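Local coordinates for fimbrial subunit type 1 (Actinomyces oris, PDB 3UXF), which forms the major structural subunit of the type 1 fimbriae that project from the bacterial surface, in a chain of beta-sandwich domains, at residues D87-D92 with T133-Y138; K187-K192 with R199-T204; Y203-S208 with L296-N301. One frame throughout, in Å; residues are numbered along the deposited sequence.

Contact 1 of 3, residues D87-D92 with T133-Y138; sequences DLTTYD and TEVGAY. With CA (calcium ion), chain D.
L88 sets its CD1 methyl over one face of the G136-A137 peptide: CD1 stands 3.3 Å from G136 C, almost straight above the peptide plane, and 3.6 Å from A137 N. A second flat group, the Y138 ring, stays clear of L88 and serves its own segment. E134 O lies at its edge in the ring plane, and Y138 OH accepts from E134 N at 2.9 Å, tying the loop back onto the strand. The third is the D87 carboxylate, whose OD1 takes two bonds from one face of its plane, T89 N on the anti side and T89 OG1, at 2.6 Å, on the syn side.

The bond from T89 N makes an Asx turn, set within the type I turn from D87 to T90, and so illustrates how a short loop can be braced by its own side chains. T90 OG1 extends the grip by meeting D87 O and capping the next helix through G93 N. With CG anti to its carbonyl carbon (chi1 -68°), L88 points across at G136, its CG 3.8 Å from G136 CA, while T89 CG2 reaches V135 CG1 at 4.2 Å. Water 1 bridges L88 N and V135 O. Farther along, T133 O, four waters and two further atoms, D130 O among them, surround a calcium ion.

In the N-terminal pilin domain, the contact fits the lead-in to helix 91-99 against the start of strand 136-144. L88 also meets L97 of that helix and T158 of strand 155-159, while A137 bonds through its backbone to L84 of strand 78-84.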
# COMPACT_ATOMS: atom_id res chain seq x y z
N ASP A 87 39.32 15.36 16.23
CA ASP A 87 39.27 16.24 17.39
C ASP A 87 38.64 17.56 16.96
O ASP A 87 39.28 18.37 16.28
CB ASP A 87 40.72 16.48 17.88
CG ASP A 87 40.80 17.32 19.13
OD1 ASP A 87 39.80 17.97 19.51
OD2 ASP A 87 41.90 17.33 19.77
N LEU A 88 37.39 17.80 17.38
CA LEU A 88 36.69 18.99 16.89
C LEU A 88 37.09 20.24 17.70
O LEU A 88 36.56 21.34 17.47
CB LEU A 88 35.17 18.78 16.90
CG LEU A 88 34.68 17.74 15.87
CD1 LEU A 88 33.16 17.87 15.77
CD2 LEU A 88 35.32 17.96 14.51
N THR A 89 38.03 20.08 18.63
CA THR A 89 38.60 21.26 19.25
C THR A 89 39.78 21.79 18.43
O THR A 89 40.44 22.74 18.86
CB THR A 89 39.03 21.04 20.73
OG1 THR A 89 40.20 20.23 20.77
CG2 THR A 89 37.93 20.40 21.55
N THR A 90 40.01 21.20 17.26
CA THR A 90 41.06 21.63 16.34
C THR A 90 40.49 21.82 14.93
O THR A 90 39.55 21.11 14.49
CB THR A 90 42.19 20.57 16.25
OG1 THR A 90 41.72 19.43 15.53
CG2 THR A 90 42.63 20.15 17.68
N TYR A 91 41.08 22.76 14.20
CA TYR A 91 40.74 22.93 12.81
C TYR A 91 40.99 21.62 12.04
O TYR A 91 40.17 21.24 11.19
CB TYR A 91 41.57 24.08 12.20
CG TYR A 91 41.46 24.18 10.70
CD1 TYR A 91 40.41 24.89 10.10
CD2 TYR A 91 42.37 23.55 9.87
CE1 TYR A 91 40.32 24.99 8.74
CE2 TYR A 91 42.25 23.62 8.49
CZ TYR A 91 41.23 24.34 7.95
OH TYR A 91 41.12 24.42 6.58
N ASP A 92 42.10 20.93 12.33
CA ASP A 92 42.42 19.71 11.59
C ASP A 92 41.30 18.66 11.66
O ASP A 92 41.04 17.96 10.69
CB ASP A 92 43.71 19.06 12.07
CG ASP A 92 44.96 19.84 11.66
OD1 ASP A 92 44.87 20.73 10.79
OD2 ASP A 92 46.03 19.53 12.23
N THR A 133 27.48 11.94 25.60
CA THR A 133 28.06 12.63 24.46
C THR A 133 29.10 13.63 24.91
O THR A 133 29.03 14.15 26.03
CB THR A 133 27.00 13.41 23.63
OG1 THR A 133 26.32 14.39 24.44
CG2 THR A 133 25.99 12.48 23.01
N GLU A 134 30.06 13.88 24.04
CA GLU A 134 31.04 14.93 24.31
C GLU A 134 31.26 15.69 23.01
O GLU A 134 30.73 15.30 21.96
CB GLU A 134 32.35 14.34 24.83
CG GLU A 134 33.01 13.38 23.88
CD GLU A 134 34.19 12.64 24.51
OE1 GLU A 134 35.29 13.24 24.59
OE2 GLU A 134 34.02 11.47 24.90
N VAL A 135 31.98 16.81 23.09
CA VAL A 135 32.36 17.54 21.88
C VAL A 135 33.08 16.60 20.92
O VAL A 135 34.09 15.95 21.26
CB VAL A 135 33.25 18.75 22.22
CG1 VAL A 135 33.86 19.35 20.98
CG2 VAL A 135 32.38 19.81 22.93
N GLY A 136 32.56 16.52 19.70
CA GLY A 136 33.15 15.67 18.70
C GLY A 136 32.17 15.27 17.61
O GLY A 136 31.04 15.73 17.59
N ALA A 137 32.62 14.40 16.71
CA ALA A 137 31.78 13.93 15.62
C ALA A 137 31.31 12.51 15.89
O ALA A 137 32.05 11.70 16.44
CB ALA A 137 32.52 14.02 14.31
N TYR A 138 30.08 12.21 15.49
CA TYR A 138 29.51 10.89 15.72
C TYR A 138 28.86 10.31 14.48
O TYR A 138 28.22 11.02 13.71
CB TYR A 138 28.44 10.96 16.82
CG TYR A 138 28.99 11.20 18.20
CD1 TYR A 138 29.20 10.16 19.08
CD2 TYR A 138 29.30 12.49 18.62
CE1 TYR A 138 29.71 10.37 20.34
CE2 TYR A 138 29.81 12.71 19.88
CZ TYR A 138 30.01 11.66 20.73
OH TYR A 138 30.51 11.88 21.99
CA CA D . 29.42 15.24 28.09
O HOH W 1 36.33 16.17 19.52
O HOH W 2 31.62 16.30 28.20
O HOH W 3 29.58 17.07 26.44
O HOH W 4 29.61 15.21 30.50
O HOH W 5 30.84 13.36 28.30

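Contact 2 of 3, residues K187-K192 with R199-T204; sequences KQVTDK and RDITYT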
# COMPACT_ATOMS: atom_id res chain seq x y z
N LYS A 187 0.29 -0.55 -2.18
CA LYS A 187 -0.51 -1.52 -2.93
C LYS A 187 -1.70 -0.82 -3.52
O LYS A 187 -2.31 0.02 -2.85
CB LYS A 187 -0.99 -2.67 -2.03
CG LYS A 187 -1.80 -3.70 -2.83
CD LYS A 187 -2.06 -4.99 -1.94
CE LYS A 187 -3.02 -5.88 -2.70
NZ LYS A 187 -3.00 -7.30 -2.21
N GLN A 188 -2.02 -1.14 -4.77
CA GLN A 188 -3.21 -0.61 -5.41
C GLN A 188 -4.05 -1.75 -5.91
O GLN A 188 -3.57 -2.88 -6.13
CB GLN A 188 -2.81 0.18 -6.65
CG GLN A 188 -1.94 1.41 -6.30
CD GLN A 188 -1.31 2.01 -7.53
OE1 GLN A 188 -0.22 1.60 -7.94
NE2 GLN A 188 -1.99 2.98 -8.14
N VAL A 189 -5.32 -1.46 -6.14
CA VAL A 189 -6.21 -2.44 -6.74
C VAL A 189 -6.90 -1.79 -7.92
O VAL A 189 -7.26 -0.60 -7.88
CB VAL A 189 -7.25 -2.98 -5.73
CG1 VAL A 189 -8.15 -1.86 -5.21
CG2 VAL A 189 -8.12 -4.07 -6.36
N THR A 190 -7.09 -2.56 -9.00
CA THR A 190 -7.87 -2.08 -10.12
C THR A 190 -9.08 -2.99 -10.23
O THR A 190 -8.92 -4.15 -10.58
CB THR A 190 -7.07 -2.15 -11.44
OG1 THR A 190 -5.87 -1.37 -11.30
CG2 THR A 190 -7.90 -1.59 -12.59
N ASP A 191 -10.25 -2.47 -9.87
CA ASP A 191 -11.48 -3.25 -9.98
C ASP A 191 -12.55 -2.49 -10.69
O ASP A 191 -13.69 -2.93 -10.74
CB ASP A 191 -11.96 -3.67 -8.59
CG ASP A 191 -12.07 -2.50 -7.62
OD1 ASP A 191 -12.22 -1.39 -8.12
OD2 ASP A 191 -11.97 -2.69 -6.39
N LYS A 192 -12.19 -1.36 -11.31
CA LYS A 192 -13.14 -0.74 -12.25
C LYS A 192 -13.64 -1.73 -13.34
O LYS A 192 -14.82 -1.70 -13.70
CB LYS A 192 -12.53 0.54 -12.87
CG LYS A 192 -13.54 1.34 -13.71
CD LYS A 192 -12.91 2.60 -14.28
CE LYS A 192 -12.66 3.62 -13.21
NZ LYS A 192 -12.07 4.92 -13.74
N ARG A 199 -15.49 -11.33 -11.50
CA ARG A 199 -14.62 -10.89 -12.58
C ARG A 199 -13.21 -10.61 -12.03
O ARG A 199 -13.01 -10.35 -10.83
CB ARG A 199 -15.18 -9.60 -13.20
CG ARG A 199 -16.65 -9.72 -13.67
CD ARG A 199 -16.84 -10.90 -14.60
NE ARG A 199 -16.40 -10.54 -15.96
CZ ARG A 199 -16.49 -11.35 -17.02
NH1 ARG A 199 -16.99 -12.57 -16.88
NH2 ARG A 199 -16.06 -10.95 -18.21
N ASP A 200 -12.24 -10.66 -12.93
CA ASP A 200 -10.84 -10.52 -12.57
C ASP A 200 -10.55 -9.19 -11.87
O ASP A 200 -11.05 -8.15 -12.31
CB ASP A 200 -10.00 -10.55 -13.85
CG ASP A 200 -10.05 -11.91 -14.56
OD1 ASP A 200 -10.54 -12.90 -13.98
OD2 ASP A 200 -9.62 -11.96 -15.74
N ILE A 201 -9.70 -9.22 -10.85
CA ILE A 201 -9.27 -7.99 -10.19
C ILE A 201 -7.74 -7.94 -10.28
O ILE A 201 -7.10 -8.97 -10.14
CB ILE A 201 -9.77 -7.96 -8.73
CG1 ILE A 201 -11.30 -7.69 -8.72
CG2 ILE A 201 -8.99 -6.93 -7.86
CD1 ILE A 201 -11.96 -7.79 -7.33
N THR A 202 -7.15 -6.77 -10.48
CA THR A 202 -5.70 -6.70 -10.60
C THR A 202 -5.10 -5.97 -9.40
O THR A 202 -5.58 -4.90 -9.02
CB THR A 202 -5.27 -5.89 -11.84
OG1 THR A 202 -5.91 -6.41 -13.03
CG2 THR A 202 -3.76 -5.96 -12.02
N TYR A 203 -4.07 -6.56 -8.80
CA TYR A 203 -3.35 -5.88 -7.72
C TYR A 203 -1.97 -5.46 -8.18
O TYR A 203 -1.30 -6.18 -8.94
CB TYR A 203 -3.19 -6.83 -6.53
CG TYR A 203 -4.49 -7.13 -5.81
CD1 TYR A 203 -5.26 -6.12 -5.25
CD2 TYR A 203 -4.93 -8.44 -5.66
CE1 TYR A 203 -6.41 -6.37 -4.56
CE2 TYR A 203 -6.10 -8.72 -4.95
CZ TYR A 203 -6.84 -7.70 -4.42
OH TYR A 203 -8.01 -7.97 -3.72
N THR A 204 -1.54 -4.26 -7.77
CA THR A 204 -0.23 -3.76 -8.17
C THR A 204 0.49 -3.34 -6.92
O THR A 204 -0.01 -2.52 -6.15
CB THR A 204 -0.35 -2.55 -9.13
OG1 THR A 204 -1.21 -2.87 -10.24
CG2 THR A 204 1.06 -2.11 -9.62
O HOH W 6 1.32 0.02 -6.28
O HOH W 7 -3.82 -2.56 -9.56
O HOH W 8 -10.38 -5.53 -12.61
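K187-T190 and I201-T204 run antiparallel with strand axes 4.7 Å apart, Q188 with T204 and T190 with T202 forming hydrogen-bonded pairs on either side of the non-hydrogen-bonded pair V189 with Y203. The side chains centre on the Y203 ring. K187, CG anti to the backbone N (chi1 -179°) and extended thereafter, carries NZ over the middle of one ring face, 3.9 Å from the centroid of Y203. The opposite face is met toward its rim by I201 CG2, and Q188 O lies at the edge near the ring plane. V189 runs beside the tyrosine, its CG2 only 3.4 Å from Y203 CE1. The same methyl presses on I201 CG2 at 3.3 Å, tighter than ordinary van der Waals contact.

This beta hairpin carries the lysine of an intramolecular isopeptide bond, the covalent brace known from many Gram-positive pilins: K187 NZ is joined to N316 CG on strand 312-321, in the other sheet of the sandwich. The geometry over Y203 is that of a cation-pi contact, but NZ is here an amide nitrogen, so an amide-pi contact is probably nearer its chemistry. NZ also hydrogen-bonds to D227 OD2, which would help fix the linkage in place.

On the face bearing Q188, T190, T202 and T204, solvent takes over. Water 7 meets T190 OG1, T204 OG1 and T202 O, with a weak bond to Q188 O, while water 6 spans Q188 OE1 and T204 O. Beyond the paired residues, D191 CB rests 4.1 Å from I201 CG1, and its carboxylate turns to N432 N and S351 OG.

Contact 3 of 3, residues Y203-S208 with L296-N301; sequences YTITTS and LQVTLN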
# COMPACT_ATOMS: atom_id res chain seq x y z
N TYR A 203 -4.07 -6.56 -8.80
CA TYR A 203 -3.35 -5.88 -7.72
C TYR A 203 -1.97 -5.46 -8.18
O TYR A 203 -1.30 -6.18 -8.94
CB TYR A 203 -3.19 -6.83 -6.53
CG TYR A 203 -4.49 -7.13 -5.81
CD1 TYR A 203 -5.26 -6.12 -5.25
CD2 TYR A 203 -4.93 -8.44 -5.66
CE1 TYR A 203 -6.41 -6.37 -4.56
CE2 TYR A 203 -6.10 -8.72 -4.95
CZ TYR A 203 -6.84 -7.70 -4.42
OH TYR A 203 -8.01 -7.97 -3.72
N THR A 204 -1.54 -4.26 -7.77
CA THR A 204 -0.23 -3.76 -8.17
C THR A 204 0.49 -3.34 -6.92
O THR A 204 -0.01 -2.52 -6.15
CB THR A 204 -0.35 -2.55 -9.13
OG1 THR A 204 -1.21 -2.87 -10.24
CG2 THR A 204 1.06 -2.11 -9.62
N ILE A 205 1.64 -3.97 -6.67
CA ILE A 205 2.40 -3.69 -5.45
C ILE A 205 3.71 -3.02 -5.85
O ILE A 205 4.43 -3.50 -6.70
CB ILE A 205 2.74 -5.00 -4.70
CG1 ILE A 205 1.45 -5.76 -4.39
CG2 ILE A 205 3.56 -4.69 -3.45
CD1 ILE A 205 1.73 -7.21 -4.11
N THR A 206 4.02 -1.86 -5.26
CA THR A 206 5.19 -1.12 -5.67
C THR A 206 6.04 -0.85 -4.46
O THR A 206 5.56 -0.26 -3.48
CB THR A 206 4.77 0.22 -6.35
OG1 THR A 206 3.83 -0.06 -7.40
CG2 THR A 206 5.97 0.91 -6.99
N THR A 207 7.29 -1.30 -4.51
CA THR A 207 8.15 -1.27 -3.31
C THR A 207 9.50 -0.62 -3.59
O THR A 207 10.18 -0.95 -4.58
CB THR A 207 8.40 -2.70 -2.78
OG1 THR A 207 8.83 -3.54 -3.86
CG2 THR A 207 7.14 -3.27 -2.22
N SER A 208 9.94 0.26 -2.68
CA SER A 208 11.29 0.81 -2.77
C SER A 208 12.35 -0.28 -2.76
O SER A 208 12.13 -1.39 -2.23
CB SER A 208 11.55 1.78 -1.61
OG SER A 208 10.75 2.92 -1.76
N LEU A 296 10.48 -1.83 -7.33
CA LEU A 296 9.94 -3.08 -7.90
C LEU A 296 8.43 -2.95 -8.01
O LEU A 296 7.78 -2.41 -7.13
CB LEU A 296 10.31 -4.32 -7.06
CG LEU A 296 10.23 -5.65 -7.85
CD1 LEU A 296 11.38 -5.85 -8.80
CD2 LEU A 296 10.12 -6.84 -6.90
N GLN A 297 7.86 -3.43 -9.11
CA GLN A 297 6.43 -3.41 -9.26
C GLN A 297 5.97 -4.85 -9.57
O GLN A 297 6.38 -5.47 -10.56
CB GLN A 297 6.00 -2.49 -10.42
CG GLN A 297 4.53 -2.40 -10.59
CD GLN A 297 4.17 -1.82 -11.95
OE1 GLN A 297 4.20 -2.52 -12.98
NE2 GLN A 297 3.87 -0.53 -11.97
N VAL A 298 5.11 -5.36 -8.70
CA VAL A 298 4.56 -6.70 -8.85
C VAL A 298 3.08 -6.57 -9.21
O VAL A 298 2.31 -5.98 -8.46
CB VAL A 298 4.74 -7.50 -7.54
CG1 VAL A 298 3.93 -8.81 -7.59
CG2 VAL A 298 6.20 -7.81 -7.28
N THR A 299 2.66 -7.22 -10.29
CA THR A 299 1.24 -7.23 -10.66
C THR A 299 0.75 -8.64 -10.40
O THR A 299 1.40 -9.60 -10.88
CB THR A 299 1.04 -6.87 -12.14
OG1 THR A 299 1.57 -5.56 -12.38
CG2 THR A 299 -0.45 -6.90 -12.50
N LEU A 300 -0.33 -8.76 -9.62
CA LEU A 300 -0.97 -10.05 -9.36
C LEU A 300 -2.34 -10.00 -9.98
O LEU A 300 -3.07 -9.01 -9.79
CB LEU A 300 -1.06 -10.33 -7.85
CG LEU A 300 0.29 -10.44 -7.13
CD1 LEU A 300 0.05 -10.73 -5.62
CD2 LEU A 300 1.19 -11.50 -7.80
N ASN A 301 -2.71 -11.04 -10.72
CA ASN A 301 -4.00 -11.05 -11.39
C ASN A 301 -4.92 -11.99 -10.64
O ASN A 301 -4.85 -13.22 -10.82
CB ASN A 301 -3.77 -11.49 -12.83
CG ASN A 301 -2.84 -10.54 -13.58
OD1 ASN A 301 -3.18 -9.36 -13.86
ND2 ASN A 301 -1.68 -11.06 -13.95
O HOH W 9 -0.08 -3.48 -12.71
O HOH W 10 3.73 1.19 -9.77
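The middle of an antiparallel sheet in the central beta sandwich holds this pair, strand 201-208 lying between 185-190 and 295-302. Y203, I205 and T207 form hydrogen-bonded pairs with L300, V298 and L296, each residue both giving and accepting, so six backbone bonds close the ladder; I205 N to V298 O, at 2.8 Å, is representative. At the intervening pairs, T204 with T299 and T206 with Q297, CA-H...O contacts supplement them, such as Q297 CA to I205 O at 3.2 Å.

The alternation divides the two faces cleanly, a worked case of how one sheet serves both a core and a surface. Y203, I205, T207, L296, V298 and L300 look into the sandwich. There I205 CD1 reaches diagonally to L300 CD1, 4.2 Å away, and I205 goes on to A318 and V225 of the sheet beyond. T207 lies alongside L296 and points the same way, its OG1 3.6 Å from L296 CB; this hydroxyl is satisfied by Y223 OH.

The other face is built of threonines and a glutamine. Q297 leaves its strand with CG anti to the backbone N (chi1 -178°) and stays extended, which carries it slantwise past the threonine row: its CG touches T204 CG2 at 3.6 Å, and its carboxamide continues over the same methyl. Waters knit the polar ends together across the strands. Water 9 joins T204 OG1 to T299 OG1, and water 10 donates to T206 OG1 at 2.7 Å while accepting from Q297 NE2.

From the N terminus, contact 1 comes first, closing a 40-residue loop within the N-terminal pilin domain by setting the entry to helix 91-99 against strand 136-144. It is complete before the others begin, and its centre lies about 55 Å from that of contact 2. Contact 2 closes the shortest loop, six residues between its segments. Contact 3 starts where contact 2 ends, sharing Y203 and T204, then spans 87 residues to bring back strand 295-302. No loop nests in or crosses another. Strand 201-208 unites contacts 2 and 3 in one sheet, where T202 CG2 meets T299 CG2 at 3.5 Å.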